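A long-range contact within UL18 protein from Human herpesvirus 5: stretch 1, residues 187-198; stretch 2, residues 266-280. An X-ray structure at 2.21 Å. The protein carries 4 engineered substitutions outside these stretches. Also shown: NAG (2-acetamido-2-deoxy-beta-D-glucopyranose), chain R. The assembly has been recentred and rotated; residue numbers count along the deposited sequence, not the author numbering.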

# COMPACT_ATOMS: atom_id res chain seq x y z
N PRO A 187 -3.55 27.83 5.22
CA PRO A 187 -4.43 28.21 4.11
C PRO A 187 -4.15 27.23 2.97
O PRO A 187 -3.22 26.44 3.06
CB PRO A 187 -3.95 29.62 3.78
CG PRO A 187 -2.46 29.50 4.02
CD PRO A 187 -2.42 28.77 5.34
N VAL A 188 -4.94 27.27 1.91
CA VAL A 188 -4.70 26.36 0.78
C VAL A 188 -3.27 26.54 0.30
O VAL A 188 -2.81 27.65 0.07
CB VAL A 188 -5.65 26.65 -0.40
CG1 VAL A 188 -5.24 25.82 -1.60
CG2 VAL A 188 -7.06 26.32 -0.01
N THR A 189 -2.55 25.43 0.17
CA THR A 189 -1.17 25.47 -0.26
C THR A 189 -1.02 24.68 -1.56
O THR A 189 -1.17 23.46 -1.59
CB THR A 189 -0.27 24.92 0.85
OG1 THR A 189 -0.55 25.62 2.07
CG2 THR A 189 1.19 25.11 0.50
N HIS A 190 -0.73 25.41 -2.65
CA HIS A 190 -0.56 24.82 -3.97
C HIS A 190 0.80 24.12 -4.11
O HIS A 190 1.78 24.51 -3.48
CB HIS A 190 -0.75 25.89 -5.04
CG HIS A 190 -2.09 26.56 -4.99
ND1 HIS A 190 -3.26 25.84 -4.84
CD2 HIS A 190 -2.45 27.86 -5.03
CE1 HIS A 190 -4.29 26.68 -4.80
NE2 HIS A 190 -3.82 27.91 -4.91
N PRO A 191 0.86 23.08 -4.94
CA PRO A 191 2.09 22.32 -5.15
C PRO A 191 3.15 22.97 -6.01
O PRO A 191 2.88 23.89 -6.79
CB PRO A 191 1.58 21.05 -5.81
CG PRO A 191 0.50 21.60 -6.74
CD PRO A 191 -0.23 22.59 -5.83
N VAL A 192 4.37 22.48 -5.85
CA VAL A 192 5.49 22.87 -6.67
C VAL A 192 5.30 21.72 -7.67
O VAL A 192 5.11 20.59 -7.25
CB VAL A 192 6.83 22.70 -5.88
CG1 VAL A 192 8.02 22.62 -6.84
CG2 VAL A 192 7.02 23.87 -4.91
N VAL A 193 5.26 22.03 -8.96
CA VAL A 193 5.05 20.99 -9.96
C VAL A 193 6.29 20.85 -10.85
O VAL A 193 6.88 21.84 -11.27
CB VAL A 193 3.80 21.30 -10.86
CG1 VAL A 193 3.67 20.26 -11.97
CG2 VAL A 193 2.54 21.30 -10.01
N LYS A 194 6.70 19.61 -11.11
CA LYS A 194 7.87 19.36 -11.94
C LYS A 194 7.58 18.22 -12.90
O LYS A 194 6.92 17.25 -12.53
CB LYS A 194 9.07 19.02 -11.06
CG LYS A 194 10.31 18.69 -11.85
CD LYS A 194 11.55 18.78 -10.97
CE LYS A 194 12.81 18.58 -11.79
NZ LYS A 194 13.94 19.28 -11.13
N GLY A 195 8.07 18.35 -14.13
CA GLY A 195 7.83 17.30 -15.11
C GLY A 195 8.91 17.21 -16.17
O GLY A 195 9.77 18.08 -16.26
N GLY A 196 8.87 16.15 -16.97
CA GLY A 196 9.85 15.98 -18.02
C GLY A 196 9.67 14.63 -18.69
O GLY A 196 8.64 13.98 -18.50
N VAL A 197 10.65 14.24 -19.50
CA VAL A 197 10.61 12.93 -20.16
C VAL A 197 11.94 12.25 -19.85
O VAL A 197 12.95 12.92 -19.62
CB VAL A 197 10.38 13.05 -21.70
CG1 VAL A 197 9.03 13.68 -21.95
CG2 VAL A 197 11.48 13.87 -22.35
N ARG A 198 11.92 10.93 -19.81
CA ARG A 198 13.12 10.16 -19.49
C ARG A 198 13.04 8.77 -20.13
O ARG A 198 12.07 8.45 -20.83
CB ARG A 198 13.24 10.01 -17.97
CG ARG A 198 12.00 9.37 -17.32
CD ARG A 198 12.08 9.26 -15.79
NE ARG A 198 11.07 8.32 -15.30
CZ ARG A 198 10.97 7.91 -14.04
NH1 ARG A 198 11.80 8.36 -13.12
NH2 ARG A 198 10.03 7.02 -13.71
N ARG A 266 -0.96 19.23 -16.78
CA ARG A 266 -1.93 20.14 -16.19
C ARG A 266 -2.20 19.69 -14.76
O ARG A 266 -2.53 18.53 -14.53
CB ARG A 266 -3.23 20.14 -17.02
CG ARG A 266 -4.35 21.06 -16.49
CD ARG A 266 -5.57 21.09 -17.43
NE ARG A 266 -5.26 21.66 -18.74
CZ ARG A 266 -5.95 21.42 -19.86
NH1 ARG A 266 -7.01 20.61 -19.85
NH2 ARG A 266 -5.56 21.99 -21.00
N VAL A 267 -2.04 20.60 -13.80
CA VAL A 267 -2.28 20.26 -12.40
C VAL A 267 -3.29 21.23 -11.79
O VAL A 267 -3.06 22.44 -11.74
CB VAL A 267 -0.97 20.30 -11.57
CG1 VAL A 267 -1.29 20.09 -10.07
CG2 VAL A 267 -0.01 19.22 -12.05
N THR A 268 -4.42 20.69 -11.34
CA THR A 268 -5.47 21.49 -10.73
C THR A 268 -5.55 21.15 -9.25
O THR A 268 -5.77 20.00 -8.89
CB THR A 268 -6.84 21.22 -11.39
OG1 THR A 268 -6.78 21.61 -12.76
CG2 THR A 268 -7.97 22.00 -10.70
N HIS A 269 -5.36 22.16 -8.41
CA HIS A 269 -5.43 22.01 -6.97
C HIS A 269 -6.33 23.15 -6.49
O HIS A 269 -5.95 24.31 -6.56
CB HIS A 269 -4.02 22.12 -6.36
CG HIS A 269 -4.01 21.98 -4.87
ND1 HIS A 269 -3.62 23.01 -4.03
CD2 HIS A 269 -4.38 20.96 -4.06
CE1 HIS A 269 -3.76 22.63 -2.77
NE2 HIS A 269 -4.22 21.39 -2.76
N GLY A 270 -7.52 22.83 -6.01
CA GLY A 270 -8.43 23.88 -5.57
C GLY A 270 -8.86 24.71 -6.77
O GLY A 270 -9.14 24.14 -7.83
N ASN A 271 -8.94 26.03 -6.63
CA ASN A 271 -9.31 26.89 -7.78
C ASN A 271 -8.02 27.37 -8.38
O ASN A 271 -7.78 28.57 -8.46
CB ASN A 271 -10.02 28.17 -7.38
CG ASN A 271 -11.22 27.95 -6.55
OD1 ASN A 271 -12.17 27.28 -6.95
ND2 ASN A 271 -11.19 28.53 -5.37
N TRP A 272 -7.18 26.45 -8.82
CA TRP A 272 -5.91 26.87 -9.33
C TRP A 272 -5.42 25.76 -10.25
O TRP A 272 -5.46 24.59 -9.89
CB TRP A 272 -5.00 27.09 -8.12
CG TRP A 272 -3.58 27.39 -8.38
CD1 TRP A 272 -3.00 28.63 -8.44
CD2 TRP A 272 -2.52 26.45 -8.52
NE1 TRP A 272 -1.64 28.51 -8.58
CE2 TRP A 272 -1.32 27.18 -8.64
CE3 TRP A 272 -2.47 25.04 -8.54
CZ2 TRP A 272 -0.08 26.55 -8.78
CZ3 TRP A 272 -1.24 24.42 -8.70
CH2 TRP A 272 -0.06 25.18 -8.81
N THR A 273 -5.00 26.15 -11.44
CA THR A 273 -4.52 25.18 -12.41
C THR A 273 -3.20 25.66 -12.99
O THR A 273 -3.11 26.80 -13.44
CB THR A 273 -5.51 25.01 -13.59
OG1 THR A 273 -6.75 24.50 -13.10
CG2 THR A 273 -4.94 24.06 -14.64
N VAL A 274 -2.18 24.82 -12.95
CA VAL A 274 -0.90 25.18 -13.53
C VAL A 274 -0.65 24.25 -14.72
O VAL A 274 -1.08 23.09 -14.72
CB VAL A 274 0.28 25.06 -12.50
CG1 VAL A 274 0.54 23.60 -12.13
CG2 VAL A 274 1.53 25.66 -13.10
N GLU A 275 0.05 24.75 -15.72
CA GLU A 275 0.36 23.93 -16.89
C GLU A 275 1.80 24.16 -17.30
O GLU A 275 2.23 25.29 -17.49
CB GLU A 275 -0.59 24.27 -18.04
CG GLU A 275 -0.76 23.10 -19.01
CD GLU A 275 -1.91 23.28 -19.99
OE1 GLU A 275 -3.04 23.57 -19.55
OE2 GLU A 275 -1.68 23.10 -21.21
N ILE A 276 2.56 23.07 -17.42
CA ILE A 276 3.97 23.13 -17.81
C ILE A 276 4.30 22.18 -18.96
O ILE A 276 3.73 21.09 -19.07
CB ILE A 276 4.92 22.79 -16.60
CG1 ILE A 276 4.74 21.32 -16.15
CG2 ILE A 276 4.64 23.72 -15.43
CD1 ILE A 276 3.38 21.00 -15.57
N PRO A 277 5.22 22.59 -19.85
CA PRO A 277 5.64 21.76 -20.98
C PRO A 277 6.42 20.58 -20.44
O PRO A 277 7.23 20.73 -19.52
CB PRO A 277 6.51 22.71 -21.81
CG PRO A 277 7.08 23.64 -20.77
CD PRO A 277 5.88 23.91 -19.89
N ILE A 278 6.18 19.39 -20.98
CA ILE A 278 6.88 18.22 -20.49
C ILE A 278 7.79 17.58 -21.57
O ILE A 278 8.86 17.06 -21.25
CB ILE A 278 5.81 17.30 -19.79
CG1 ILE A 278 6.06 17.36 -18.28
CG2 ILE A 278 5.79 15.90 -20.35
CD1 ILE A 278 5.02 16.66 -17.43
N SER A 279 7.39 17.67 -22.84
CA SER A 279 8.21 17.20 -23.97
C SER A 279 7.85 18.10 -25.15
O SER A 279 6.66 18.33 -25.42
CB SER A 279 7.97 15.72 -24.31
OG SER A 279 6.67 15.50 -24.82
N VAL A 280 8.87 18.63 -25.84
CA VAL A 280 8.65 19.54 -26.96
C VAL A 280 9.18 19.19 -28.36
O VAL A 280 10.36 18.89 -28.54
CB VAL A 280 9.17 20.97 -26.64
CG1 VAL A 280 8.06 21.78 -25.98
CG2 VAL A 280 10.39 20.90 -25.73
C1 NAG R . -12.97 28.01 -3.92
C2 NAG R . -14.10 27.25 -3.20
C3 NAG R . -15.48 27.21 -3.94
C4 NAG R . -15.69 28.36 -4.94
C5 NAG R . -14.42 28.59 -5.71
C6 NAG R . -14.56 29.64 -6.80
C7 NAG R . -12.38 25.58 -2.91
C8 NAG R . -11.94 24.27 -3.56
N2 NAG R . -13.67 25.88 -2.95
O1 NAG R . -12.12 28.58 -2.97
O3 NAG R . -16.51 27.26 -2.96
O4 NAG R . -16.75 28.04 -5.83
O5 NAG R . -13.43 29.06 -4.78
O6 NAG R . -15.45 29.19 -7.81
O7 NAG R . -11.54 26.31 -2.38

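Two strands can pack face to face with no backbone hydrogen bond between them, provided that the relief of one matches the relief of the other. The contact between residues 187-198 and 266-280 of UL18 is a compact example. Strands 192-198 and 273-279 run nearly parallel, their directions 14° apart and their axes approaching to 5.2 Å. The second stretch also contributes strand 266-268, joined to 273-279 by paired hydrogen bonds between V267 and V274 (N to O, 2.8 Å in both directions), so the first stretch meets the surface of a hairpin.

The alternation of a strand supplies the bumps. V192 and K194 direct CB away, while V193 points toward the hairpin and fits among three apolar side chains: its CG1 lies 3.8 Å from V267 CG2 and 3.7 Å from I276 CD1, and its CG2 is 3.7 Å from V274 CG1. These are ordinary van der Waals distances, and the fit buries hydrocarbon against hydrocarbon.

Farther along, the relief inverts. G195 and G196 form a hollow in the first stretch, and I278 fills it, with its CG1 3.5 Å from G195 C and 3.3 Å from G196 N. A CB on G195 would lie 2.4 Å from I278 CD1, so the isoleucine occupies space that a side chain there would need. The backbones are close here: the CA atoms of G196 and I278 are 4.5 Å apart, and G196 CA makes a CA-H...O contact with I278 O at 3.5 Å. V197 then restores a bump, its CG1 resting 3.3 Å from S279 CB and 4.2 Å from I278 CG2.

At the other end, flat rings take over from branched aliphatics. H190 lies on W272 in an offset stack, its ring centroid 3.7 Å from that of the indole five-membered ring and the planes only 4° apart. The overlap extends beyond the rings, since H190 CB sits over the W272 six-membered ring and W272 CB over the imidazole. Stacking occupies a face of H190 but leaves its edge free for H269, whose ring stands almost perpendicular at 87°. There H190 ND1 and H269 ND1 form a 3.0 Å hydrogen bond, in which either nitrogen could be the donor. P191 fills the neighbouring space, its CD 3.6 Å from W272 CZ3 and its CG 4.1 Å from V267 CG1, linking the aromatic cluster to the aliphatic one.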